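Local atomic coordinates of Steely1 (Dictyostelium discoideum, PDB entry 2H84), a protein that carries a C-terminal type III polyketide synthase domain, the part described here, and produces acylpyrones in vitro through iterative polyketide extension and cyclization. Residues A[31-36]-A[68-73]; A[197-202]-A[253-258]; A[231-236]-A[277-282]; A[267-272]-A[309-314]. All coordinates share one frame; numbering follows the deposited sequence.

Contact 1 (A[31-36]-A[68-73]); sequences QSLKDS and DYTKPE
The methyl CG2 of T70 overlaps the end of L33, lying 3.6 Å from its CD2, and the two side chains meet at a slant. L33 starts off beside the loop; CG stands beside the backbone N (chi1 -75°), and the CD2 branch beyond it comes in among D68, Y69 and T70, where it also approaches Y69 CB at 4.3 Å. One turn later along helix 30-40, S36 brings its OG against the backbone of T70, 3.3 Å from CA. A water continues this polar edge, donating to T70 O at 2.9 Å and lying 3.3 Å from S36 OG. The contact between helix and loop is thus apolar at L33 and water-bridged at S36. L33 also packs on F55 of helix 45-56 and on I28, which touches D68 and T70 as well, while Y69 sends its hydroxyl away to S188 O and stacks its ring on F191. D68 grips T70 within the loop: OD2 accepts from T70 N (3.0 Å) and T70 OG1 (2.9 Å), both donors arriving from the same face, 42° out of the carboxylate plane. The pairing with T70 N is an Asx turn, set within a type I beta turn from D68 to K71.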
loop_
_atom_site.group_PDB
_atom_site.type_symbol
_atom_site.label_atom_id
_atom_site.label_comp_id
_atom_site.label_asym_id
_atom_site.label_seq_id
_atom_site.Cartn_x
_atom_site.Cartn_y
_atom_site.Cartn_z
ATOM N N GLN A 31 34.420 -2.793 0.026
ATOM C CA GLN A 31 35.669 -2.062 0.000
ATOM C C GLN A 31 35.814 -1.219 -1.262
ATOM O O GLN A 31 36.230 -0.060 -1.191
ATOM C CB GLN A 31 36.841 -3.025 0.130
ATOM C CG GLN A 31 37.726 -2.721 1.317
ATOM C CD GLN A 31 39.160 -2.483 0.914
ATOM O OE1 GLN A 31 39.442 -1.629 0.075
ATOM N NE2 GLN A 31 40.080 -3.233 1.511
ATOM N N SER A 32 35.473 -1.790 -2.415
ATOM C CA SER A 32 35.573 -1.039 -3.662
ATOM C C SER A 32 34.512 0.059 -3.693
ATOM O O SER A 32 34.764 1.140 -4.220
ATOM C CB SER A 32 35.435 -1.959 -4.874
ATOM O OG SER A 32 34.310 -2.794 -4.732
ATOM N N LEU A 33 33.338 -0.211 -3.124
ATOM C CA LEU A 33 32.287 0.803 -3.049
ATOM C C LEU A 33 32.814 1.891 -2.114
ATOM O O LEU A 33 32.610 3.080 -2.342
ATOM C CB LEU A 33 30.984 0.225 -2.478
ATOM C CG LEU A 33 30.103 -0.676 -3.354
ATOM C CD1 LEU A 33 28.951 -1.216 -2.502
ATOM C CD2 LEU A 33 29.559 0.096 -4.555
ATOM N N LYS A 34 33.502 1.474 -1.058
ATOM C CA LYS A 34 34.074 2.427 -0.132
ATOM C C LYS A 34 34.959 3.347 -0.955
ATOM O O LYS A 34 34.697 4.537 -1.051
ATOM C CB LYS A 34 34.923 1.722 0.916
ATOM C CG LYS A 34 35.516 2.667 1.940
ATOM C CD LYS A 34 36.980 2.347 2.234
ATOM C CE LYS A 34 37.176 0.964 2.843
ATOM N NZ LYS A 34 38.573 0.788 3.339
ATOM N N ASP A 35 35.998 2.792 -1.567
ATOM C CA ASP A 35 36.898 3.599 -2.375
ATOM C C ASP A 35 36.107 4.505 -3.295
ATOM O O ASP A 35 36.118 5.722 -3.148
ATOM C CB ASP A 35 37.814 2.729 -3.246
ATOM C CG ASP A 35 38.623 1.729 -2.449
ATOM O OD1 ASP A 35 39.059 2.059 -1.323
ATOM O OD2 ASP A 35 38.835 0.612 -2.968
ATOM N N SER A 36 35.417 3.885 -4.244
ATOM C CA SER A 36 34.625 4.599 -5.243
ATOM C C SER A 36 33.746 5.721 -4.745
ATOM O O SER A 36 34.041 6.894 -4.979
ATOM C CB SER A 36 33.765 3.617 -6.043
ATOM O OG SER A 36 34.563 2.887 -6.964
ATOM N N ASP A 68 25.668 0.163 -9.754
ATOM C CA ASP A 68 26.996 -0.142 -9.246
ATOM C C ASP A 68 27.846 1.116 -9.286
ATOM O O ASP A 68 28.425 1.458 -10.311
ATOM C CB ASP A 68 27.632 -1.251 -10.095
ATOM C CG ASP A 68 28.976 -1.710 -9.556
ATOM O OD1 ASP A 68 29.525 -2.713 -10.054
ATOM O OD2 ASP A 68 29.506 -1.069 -8.638
ATOM N N TYR A 69 27.925 1.797 -8.152
ATOM C CA TYR A 69 28.681 3.025 -8.069
ATOM C C TYR A 69 30.172 2.915 -8.369
ATOM O O TYR A 69 30.835 3.929 -8.582
ATOM C CB TYR A 69 28.455 3.672 -6.701
ATOM C CG TYR A 69 27.071 4.267 -6.565
ATOM C CD1 TYR A 69 25.967 3.465 -6.285
ATOM C CD2 TYR A 69 26.857 5.628 -6.786
ATOM C CE1 TYR A 69 24.688 4.006 -6.235
ATOM C CE2 TYR A 69 25.588 6.175 -6.736
ATOM C CZ TYR A 69 24.509 5.364 -6.463
ATOM O OH TYR A 69 23.249 5.915 -6.434
ATOM N N THR A 70 30.708 1.701 -8.404
ATOM C CA THR A 70 32.126 1.546 -8.694
ATOM C C THR A 70 32.345 1.811 -10.175
ATOM O O THR A 70 33.462 2.109 -10.600
ATOM C CB THR A 70 32.652 0.134 -8.342
ATOM O OG1 THR A 70 32.298 -0.797 -9.372
ATOM C CG2 THR A 70 32.053 -0.332 -7.049
ATOM N N LYS A 71 31.273 1.694 -10.961
ATOM C CA LYS A 71 31.333 1.965 -12.398
ATOM C C LYS A 71 31.286 3.486 -12.564
ATOM O O LYS A 71 30.364 4.143 -12.086
ATOM C CB LYS A 71 30.142 1.336 -13.119
ATOM C CG LYS A 71 30.075 -0.174 -13.032
ATOM C CD LYS A 71 29.140 -0.696 -14.115
ATOM C CE LYS A 71 29.066 -2.215 -14.134
ATOM N NZ LYS A 71 27.732 -2.651 -14.642
ATOM N N PRO A 72 32.283 4.062 -13.251
ATOM C CA PRO A 72 32.398 5.507 -13.491
ATOM C C PRO A 72 31.147 6.288 -13.889
ATOM O O PRO A 72 30.917 7.371 -13.362
ATOM C CB PRO A 72 33.486 5.591 -14.550
ATOM C CG PRO A 72 34.366 4.448 -14.189
ATOM C CD PRO A 72 33.375 3.340 -13.925
ATOM N N GLU A 73 30.352 5.752 -14.816
ATOM C CA GLU A 73 29.139 6.442 -15.262
ATOM C C GLU A 73 28.156 6.602 -14.113
ATOM O O GLU A 73 27.498 7.632 -13.997
ATOM C CB GLU A 73 28.445 5.692 -16.407
ATOM C CG GLU A 73 29.360 4.830 -17.249
ATOM C CD GLU A 73 29.432 3.398 -16.743
ATOM O OE1 GLU A 73 28.423 2.670 -16.884
ATOM O OE2 GLU A 73 30.495 3.008 -16.204
HETATM O O HOH W 1 35.892 3.592 -9.886
#

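Contact 2 (A[197-202]-A[253-258]); sequences GDQMVA and WNLGLD
D198 and L257 form the close part of this contact, with a polar bond and an apolar touch side by side. The backbone N of L257 donates to D198 OD2 at 3.0 Å, fairly straight at 158°; OD2 accepts with its anti lone pair, the one directed away from OD1. Beside this bond the CB atoms of D198 and L257 come within 3.7 Å. The same OD2 also lies against CA of G256. One turn further along the helix, A202 CB packs on CD2 of L255, again at 3.7 Å, and that leucine is also covered by F206 and W246.

The other margin is looser. Q199, its chain bent at chi2, runs past L255 in the opposite direction, and its NE2 stays 3.7 Å from L255 O; a weak bond to D198 OD1 (3.2 Å) occupies the amide instead. OD1 also makes a weak bond to a bound hexaethylene glycol, probably from the crystallisation liquor, which is consistent with a pocket open to small molecules on this side. The side chain of L257 lies about 7 Å from that of C157, the predicted active-site cysteine.

Helix 197-202 and strand 253-257 cross almost perpendicularly, at 100°, with their axes 7.6 Å apart. The strand pairs antiparallel with strand 244-249, and its W253 packs on I128 of the second subunit; the helix turns M200 toward helix 45-56.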
loop_
_atom_site.group_PDB
_atom_site.type_symbol
_atom_site.label_atom_id
_atom_site.label_comp_id
_atom_site.label_asym_id
_atom_site.label_seq_id
_atom_site.Cartn_x
_atom_site.Cartn_y
_atom_site.Cartn_z
ATOM N N GLY A 197 25.661 13.421 7.918
ATOM C CA GLY A 197 26.046 12.044 8.088
ATOM C C GLY A 197 25.061 11.016 7.614
ATOM O O GLY A 197 25.514 10.049 7.025
ATOM N N ASP A 198 23.761 11.179 7.871
ATOM C CA ASP A 198 22.792 10.163 7.468
ATOM C C ASP A 198 22.870 9.859 5.979
ATOM O O ASP A 198 22.565 8.744 5.546
ATOM C CB ASP A 198 21.366 10.579 7.867
ATOM C CG ASP A 198 20.922 11.883 7.218
ATOM O OD1 ASP A 198 21.783 12.681 6.796
ATOM O OD2 ASP A 198 19.697 12.104 7.141
ATOM N N GLN A 199 23.277 10.853 5.193
ATOM C CA GLN A 199 23.409 10.676 3.750
ATOM C C GLN A 199 24.562 9.708 3.467
ATOM O O GLN A 199 24.418 8.769 2.675
ATOM C CB GLN A 199 23.660 12.027 3.075
ATOM C CG GLN A 199 22.681 12.325 1.961
ATOM C CD GLN A 199 21.230 12.269 2.404
ATOM O OE1 GLN A 199 20.338 12.077 1.583
ATOM N NE2 GLN A 199 20.986 12.447 3.696
ATOM N N MET A 200 25.699 9.939 4.131
ATOM C CA MET A 200 26.881 9.089 3.995
ATOM C C MET A 200 26.559 7.667 4.470
ATOM O O MET A 200 26.875 6.689 3.790
ATOM C CB MET A 200 28.041 9.655 4.823
ATOM C CG MET A 200 28.354 11.114 4.528
ATOM S SD MET A 200 29.954 11.696 5.165
ATOM C CE MET A 200 29.524 12.224 6.780
ATOM N N VAL A 201 25.928 7.562 5.638
ATOM C CA VAL A 201 25.553 6.268 6.209
ATOM C C VAL A 201 24.684 5.480 5.235
ATOM O O VAL A 201 24.985 4.330 4.889
ATOM C CB VAL A 201 24.741 6.420 7.530
ATOM C CG1 VAL A 201 24.401 5.040 8.081
ATOM C CG2 VAL A 201 25.522 7.234 8.549
ATOM N N ALA A 202 23.601 6.121 4.804
ATOM C CA ALA A 202 22.651 5.504 3.894
ATOM C C ALA A 202 23.364 4.948 2.674
ATOM O O ALA A 202 23.015 3.882 2.173
ATOM C CB ALA A 202 21.596 6.518 3.480
ATOM N N TRP A 253 13.999 11.135 -4.016
ATOM C CA TRP A 253 13.545 10.971 -2.642
ATOM C C TRP A 253 14.525 11.575 -1.640
ATOM O O TRP A 253 15.722 11.274 -1.678
ATOM C CB TRP A 253 13.363 9.504 -2.295
ATOM C CG TRP A 253 12.406 8.775 -3.156
ATOM C CD1 TRP A 253 12.662 8.193 -4.357
ATOM C CD2 TRP A 253 11.012 8.599 -2.911
ATOM N NE1 TRP A 253 11.510 7.668 -4.887
ATOM C CE2 TRP A 253 10.479 7.904 -4.019
ATOM C CE3 TRP A 253 10.160 8.964 -1.864
ATOM C CZ2 TRP A 253 9.129 7.567 -4.115
ATOM C CZ3 TRP A 253 8.813 8.628 -1.957
ATOM C CH2 TRP A 253 8.311 7.936 -3.080
ATOM N N ASN A 254 14.010 12.404 -0.724
ATOM C CA ASN A 254 14.853 13.036 0.293
ATOM C C ASN A 254 14.914 12.201 1.568
ATOM O O ASN A 254 13.948 12.142 2.338
ATOM C CB ASN A 254 14.349 14.439 0.626
ATOM C CG ASN A 254 15.381 15.263 1.393
ATOM O OD1 ASN A 254 16.410 14.741 1.836
ATOM N ND2 ASN A 254 15.104 16.560 1.555
ATOM N N LEU A 255 16.061 11.559 1.793
ATOM C CA LEU A 255 16.223 10.738 3.003
ATOM C C LEU A 255 16.682 11.501 4.273
ATOM O O LEU A 255 17.353 12.537 4.194
ATOM C CB LEU A 255 17.194 9.587 2.740
ATOM C CG LEU A 255 17.394 8.687 3.950
ATOM C CD1 LEU A 255 17.002 7.261 3.637
ATOM C CD2 LEU A 255 18.844 8.753 4.382
ATOM N N GLY A 256 16.290 10.979 5.433
ATOM C CA GLY A 256 16.664 11.566 6.704
ATOM C C GLY A 256 16.577 10.541 7.830
ATOM O O GLY A 256 15.494 10.041 8.162
ATOM N N LEU A 257 17.735 10.234 8.402
ATOM C CA LEU A 257 17.889 9.280 9.487
ATOM C C LEU A 257 18.461 9.951 10.736
ATOM O O LEU A 257 19.627 10.357 10.750
ATOM C CB LEU A 257 18.838 8.174 9.046
ATOM C CG LEU A 257 18.328 6.878 8.461
ATOM C CD1 LEU A 257 17.179 7.067 7.723
ATOM C CD2 LEU A 257 19.239 6.343 7.540
ATOM N N ASP A 258 17.655 10.039 11.788
ATOM C CA ASP A 258 18.041 10.666 13.055
ATOM C C ASP A 258 19.089 9.846 13.812
ATOM O O ASP A 258 18.998 8.623 13.877
ATOM C CB ASP A 258 16.799 10.801 13.917
ATOM C CG ASP A 258 16.829 11.996 14.796
ATOM O OD1 ASP A 258 16.874 13.124 14.254
ATOM O OD2 ASP A 258 16.794 11.798 16.031
#

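Contact 3 (A[231-236]-A[277-282]); sequences CSINRS and LDKAKL
A 2.9 Å bond from K281 N to L277 O closes the turn of chain that presents K279 and A280 to C231 and I233. This is a helix-on-sheet contact of the thiolase fold: helix 261-280 lies against strand 227-236, an inner strand of the large mixed sheet. C231 points at the helix, and its SG, held between its own backbone N and carbonyl carbon (chi1 65°), faces two neighbours at once, 3.8 Å from K279 CB and 4.3 Å from A280 CB. The lysine does more than touch with its root. Bent at chi2 and chi3, its aliphatic chain passes over C231 CB, then runs alongside I233 in the opposite sense. An otherwise polar residue therefore supplies hydrocarbon to the buried side of the strand. K281 instead pairs with D278 of its own segment in a salt bridge, NZ to OD2 at 3.6 Å. Next along the strand come dimer contacts: N234 OD1 accepts from the backbone N of R149 of the second subunit, and R235 forms a salt bridge with D146 of that subunit. Near the end of K279, CE reaches I233 CG2 at 3.5 Å, while NZ stops 3.7 Å from S232 O.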
loop_
_atom_site.group_PDB
_atom_site.type_symbol
_atom_site.label_atom_id
_atom_site.label_comp_id
_atom_site.label_asym_id
_atom_site.label_seq_id
_atom_site.Cartn_x
_atom_site.Cartn_y
_atom_site.Cartn_z
ATOM N N CYS A 231 2.202 -15.850 16.342
ATOM C CA CYS A 231 1.587 -14.547 16.546
ATOM C C CYS A 231 2.562 -13.449 16.160
ATOM O O CYS A 231 3.773 -13.675 16.068
ATOM C CB CYS A 231 1.124 -14.373 17.997
ATOM S SG CYS A 231 2.428 -14.359 19.202
ATOM N N SER A 232 2.029 -12.264 15.900
ATOM C CA SER A 232 2.861 -11.131 15.523
ATOM C C SER A 232 2.156 -9.856 15.920
ATOM O O SER A 232 0.932 -9.788 15.891
ATOM C CB SER A 232 3.123 -11.145 14.021
ATOM O OG SER A 232 1.920 -11.357 13.311
ATOM N N ILE A 233 2.938 -8.850 16.297
ATOM C CA ILE A 233 2.389 -7.567 16.743
ATOM C C ILE A 233 3.138 -6.386 16.149
ATOM O O ILE A 233 4.089 -6.566 15.388
ATOM C CB ILE A 233 2.497 -7.419 18.281
ATOM C CG1 ILE A 233 3.966 -7.595 18.700
ATOM C CG2 ILE A 233 1.612 -8.445 18.986
ATOM C CD1 ILE A 233 4.250 -7.303 20.149
ATOM N N ASN A 234 2.693 -5.178 16.495
ATOM C CA ASN A 234 3.363 -3.959 16.048
ATOM C C ASN A 234 3.127 -2.848 17.054
ATOM O O ASN A 234 2.126 -2.842 17.772
ATOM C CB ASN A 234 2.926 -3.522 14.629
ATOM C CG ASN A 234 1.495 -3.006 14.556
ATOM O OD1 ASN A 234 1.046 -2.581 13.497
ATOM N ND2 ASN A 234 0.777 -3.044 15.670
ATOM N N ARG A 235 4.063 -1.913 17.125
ATOM C CA ARG A 235 3.949 -0.813 18.076
ATOM C C ARG A 235 4.255 0.507 17.389
ATOM O O ARG A 235 5.078 0.564 16.472
ATOM C CB ARG A 235 4.936 -1.020 19.237
ATOM C CG ARG A 235 4.833 -0.005 20.381
ATOM C CD ARG A 235 4.227 -0.643 21.620
ATOM N NE ARG A 235 5.164 -1.529 22.297
ATOM C CZ ARG A 235 4.812 -2.485 23.151
ATOM N NH1 ARG A 235 3.536 -2.702 23.436
ATOM N NH2 ARG A 235 5.745 -3.213 23.743
ATOM N N SER A 236 3.591 1.569 17.834
ATOM C CA SER A 236 3.832 2.889 17.279
ATOM C C SER A 236 4.338 3.786 18.402
ATOM O O SER A 236 3.937 3.627 19.559
ATOM C CB SER A 236 2.554 3.473 16.686
ATOM O OG SER A 236 1.627 3.799 17.697
ATOM N N LEU A 277 6.098 -11.797 23.686
ATOM C CA LEU A 277 6.236 -13.050 24.433
ATOM C C LEU A 277 4.992 -13.466 25.211
ATOM O O LEU A 277 4.702 -14.656 25.324
ATOM C CB LEU A 277 7.417 -12.985 25.403
ATOM C CG LEU A 277 8.794 -13.340 24.844
ATOM C CD1 LEU A 277 9.613 -13.871 25.862
ATOM C CD2 LEU A 277 8.741 -14.423 23.954
ATOM N N ASP A 278 4.267 -12.492 25.752
ATOM C CA ASP A 278 3.053 -12.780 26.513
ATOM C C ASP A 278 1.956 -13.325 25.608
ATOM O O ASP A 278 1.131 -14.139 26.033
ATOM C CB ASP A 278 2.553 -11.517 27.217
ATOM C CG ASP A 278 3.547 -10.987 28.231
ATOM O OD1 ASP A 278 3.245 -9.968 28.891
ATOM O OD2 ASP A 278 4.635 -11.594 28.367
ATOM N N LYS A 279 1.950 -12.857 24.363
ATOM C CA LYS A 279 0.976 -13.303 23.382
ATOM C C LYS A 279 1.322 -14.722 22.980
ATOM O O LYS A 279 0.444 -15.551 22.734
ATOM C CB LYS A 279 1.005 -12.405 22.147
ATOM C CG LYS A 279 -0.301 -11.675 21.939
ATOM C CD LYS A 279 -0.988 -12.005 20.626
ATOM C CE LYS A 279 -0.517 -11.151 19.492
ATOM N NZ LYS A 279 -1.494 -11.006 18.382
ATOM N N ALA A 280 2.616 -14.999 22.924
ATOM C CA ALA A 280 3.080 -16.316 22.550
ATOM C C ALA A 280 2.718 -17.308 23.641
ATOM O O ALA A 280 2.224 -18.396 23.352
ATOM C CB ALA A 280 4.584 -16.291 22.333
ATOM N N LYS A 281 2.944 -16.914 24.895
ATOM C CA LYS A 281 2.663 -17.774 26.047
ATOM C C LYS A 281 1.195 -18.160 26.168
ATOM O O LYS A 281 0.829 -18.976 27.010
ATOM C CB LYS A 281 3.144 -17.100 27.336
ATOM C CG LYS A 281 4.660 -17.009 27.446
ATOM C CD LYS A 281 5.091 -15.915 28.417
ATOM C CE LYS A 281 6.577 -15.599 28.271
ATOM N NZ LYS A 281 6.928 -14.297 28.907
ATOM N N LEU A 282 0.357 -17.574 25.320
ATOM C CA LEU A 282 -1.061 -17.886 25.326
ATOM C C LEU A 282 -1.295 -19.200 24.600
ATOM O O LEU A 282 -2.390 -19.757 24.640
ATOM C CB LEU A 282 -1.853 -16.787 24.630
ATOM C CG LEU A 282 -2.101 -15.482 25.375
ATOM C CD1 LEU A 282 -2.927 -14.564 24.498
ATOM C CD2 LEU A 282 -2.833 -15.763 26.666
#

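Contact 4 (A[267-272]-A[309-314]); sequences SGIEAF and ENSLGI
A Schellman motif ends helix 302-311, and the residues just ahead of its glycine are those that rest on helix 261-280. G313 is the C-prime residue, with positive phi (52°); the motif is closed by I314 N to E309 O at 3.0 Å and by a weak bond from G313 N to N310 O at 3.1 Å. In L312, CG stands beside the backbone N (chi1 -61°); its methyls reach the neighbouring helix. There it meets I269 at about a right angle: I269 CG2 lies 3.6 Å from L312 CG and 3.7 Å from CD2. The same CD2 methyl reaches over the backbone of E270 and lies 3.7 Å from its CB, as the extended glutamate runs past the leucine in the opposite direction. S311 flanks this cluster, its CB 3.8 Å from I269 CG2, and its hydroxyl bonds to G266 O, a backbone oxygen of the partner helix, one turn before E270. I269 also packs on L357, and L312 on F295, both from strands of the large sheet. Across the two six-residue segments the contact is thus dispersive, and the directional element comes from a serine that ties one helix terminus to the backbone of the other helix.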
loop_
_atom_site.group_PDB
_atom_site.type_symbol
_atom_site.label_atom_id
_atom_site.label_comp_id
_atom_site.label_asym_id
_atom_site.label_seq_id
_atom_site.Cartn_x
_atom_site.Cartn_y
_atom_site.Cartn_z
ATOM N N SER A 267 16.267 1.263 23.587
ATOM C CA SER A 267 15.519 1.533 24.802
ATOM C C SER A 267 14.058 1.069 24.802
ATOM O O SER A 267 13.452 0.936 25.869
ATOM C CB SER A 267 15.592 3.023 25.153
ATOM O OG SER A 267 14.970 3.859 24.191
ATOM N N GLY A 268 13.492 0.798 23.627
ATOM C CA GLY A 268 12.105 0.355 23.587
ATOM C C GLY A 268 11.924 -1.098 23.189
ATOM O O GLY A 268 10.834 -1.645 23.289
ATOM N N ILE A 269 13.011 -1.729 22.763
ATOM C CA ILE A 269 12.963 -3.102 22.306
ATOM C C ILE A 269 12.513 -4.134 23.346
ATOM O O ILE A 269 11.674 -4.986 23.052
ATOM C CB ILE A 269 14.336 -3.506 21.701
ATOM C CG1 ILE A 269 14.156 -4.561 20.606
ATOM C CG2 ILE A 269 15.255 -4.122 22.764
ATOM C CD1 ILE A 269 12.838 -4.459 19.839
ATOM N N GLU A 270 13.046 -4.061 24.563
ATOM C CA GLU A 270 12.696 -5.036 25.591
ATOM C C GLU A 270 11.223 -5.064 25.935
ATOM O O GLU A 270 10.606 -6.116 25.921
ATOM C CB GLU A 270 13.488 -4.793 26.869
ATOM C CG GLU A 270 13.275 -5.890 27.911
ATOM C CD GLU A 270 13.990 -5.595 29.206
ATOM O OE1 GLU A 270 14.697 -6.497 29.723
ATOM O OE2 GLU A 270 13.842 -4.453 29.702
ATOM N N ALA A 271 10.662 -3.912 26.265
ATOM C CA ALA A 271 9.252 -3.844 26.607
ATOM C C ALA A 271 8.420 -4.418 25.474
ATOM O O ALA A 271 7.412 -5.088 25.709
ATOM C CB ALA A 271 8.850 -2.420 26.862
ATOM N N PHE A 272 8.847 -4.141 24.245
ATOM C CA PHE A 272 8.162 -4.627 23.055
ATOM C C PHE A 272 8.253 -6.151 22.949
ATOM O O PHE A 272 7.233 -6.819 22.773
ATOM C CB PHE A 272 8.755 -3.973 21.804
ATOM C CG PHE A 272 8.067 -4.376 20.532
ATOM C CD1 PHE A 272 8.674 -5.257 19.651
ATOM C CD2 PHE A 272 6.820 -3.850 20.205
ATOM C CE1 PHE A 272 8.042 -5.627 18.473
ATOM C CE2 PHE A 272 6.179 -4.214 19.030
ATOM C CZ PHE A 272 6.794 -5.094 18.158
ATOM N N GLU A 309 20.979 -6.358 20.657
ATOM C CA GLU A 309 21.666 -7.465 21.352
ATOM C C GLU A 309 22.036 -7.172 22.823
ATOM O O GLU A 309 21.983 -8.053 23.688
ATOM C CB GLU A 309 22.940 -7.877 20.608
ATOM C CG GLU A 309 22.707 -8.831 19.453
ATOM C CD GLU A 309 23.976 -9.102 18.640
ATOM O OE1 GLU A 309 24.755 -8.211 18.382
ATOM O OE2 GLU A 309 24.273 -10.200 18.210
ATOM N N ASN A 310 22.444 -5.938 23.087
ATOM C CA ASN A 310 22.813 -5.509 24.433
ATOM C C ASN A 310 21.603 -5.325 25.334
ATOM O O ASN A 310 21.623 -5.710 26.491
ATOM C CB ASN A 310 23.507 -4.178 24.379
ATOM C CG ASN A 310 24.937 -4.275 23.967
ATOM O OD1 ASN A 310 25.537 -3.253 23.698
ATOM N ND2 ASN A 310 25.499 -5.470 23.927
ATOM N N SER A 311 20.571 -4.683 24.805
ATOM C CA SER A 311 19.351 -4.436 25.543
ATOM C C SER A 311 18.638 -5.721 25.966
ATOM O O SER A 311 18.151 -5.828 27.091
ATOM C CB SER A 311 18.457 -3.573 24.676
ATOM O OG SER A 311 17.132 -3.629 25.130
ATOM N N LEU A 312 18.574 -6.695 25.062
ATOM C CA LEU A 312 17.918 -7.953 25.378
ATOM C C LEU A 312 18.942 -8.893 25.990
ATOM O O LEU A 312 18.617 -9.970 26.466
ATOM C CB LEU A 312 17.238 -8.524 24.115
ATOM C CG LEU A 312 16.190 -7.543 23.608
ATOM C CD1 LEU A 312 15.570 -8.107 22.359
ATOM C CD2 LEU A 312 15.108 -7.257 24.675
ATOM N N GLY A 313 20.189 -8.441 26.015
ATOM C CA GLY A 313 21.254 -9.243 26.589
ATOM C C GLY A 313 21.268 -10.639 26.008
ATOM O O GLY A 313 21.394 -11.608 26.730
ATOM N N ILE A 314 21.151 -10.741 24.690
ATOM C CA ILE A 314 21.163 -12.032 24.023
ATOM C C ILE A 314 22.577 -12.431 23.571
ATOM O O ILE A 314 23.484 -11.604 23.526
ATOM C CB ILE A 314 20.189 -12.030 22.829
ATOM C CG1 ILE A 314 20.560 -10.918 21.843
ATOM C CG2 ILE A 314 18.782 -11.818 23.305
ATOM C CD1 ILE A 314 19.771 -10.950 20.544
#

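Contacts 3 and 4 are the closest neighbours, with centres about 15 Å apart, because both use helix 261-280. They also touch directly: I233 CD1 of contact 3 lies 3.8 Å from F272 CE2 of contact 4, and R235 of contact 3 also hydrogen-bonds T275 on the helix they share. Strand 252-257 of contact 2 leads along the chain into that helix, yet contact 2 stays about 12 Å from contact 4 at the nearest atoms. It lies nearest the predicted active-site residue C157 and the bound glycol. Contact 1 sits about 9 Å from contact 2 at the nearest atoms, and about 42 Å, centre to centre, from contact 3, on the opposite side of the chain's centre.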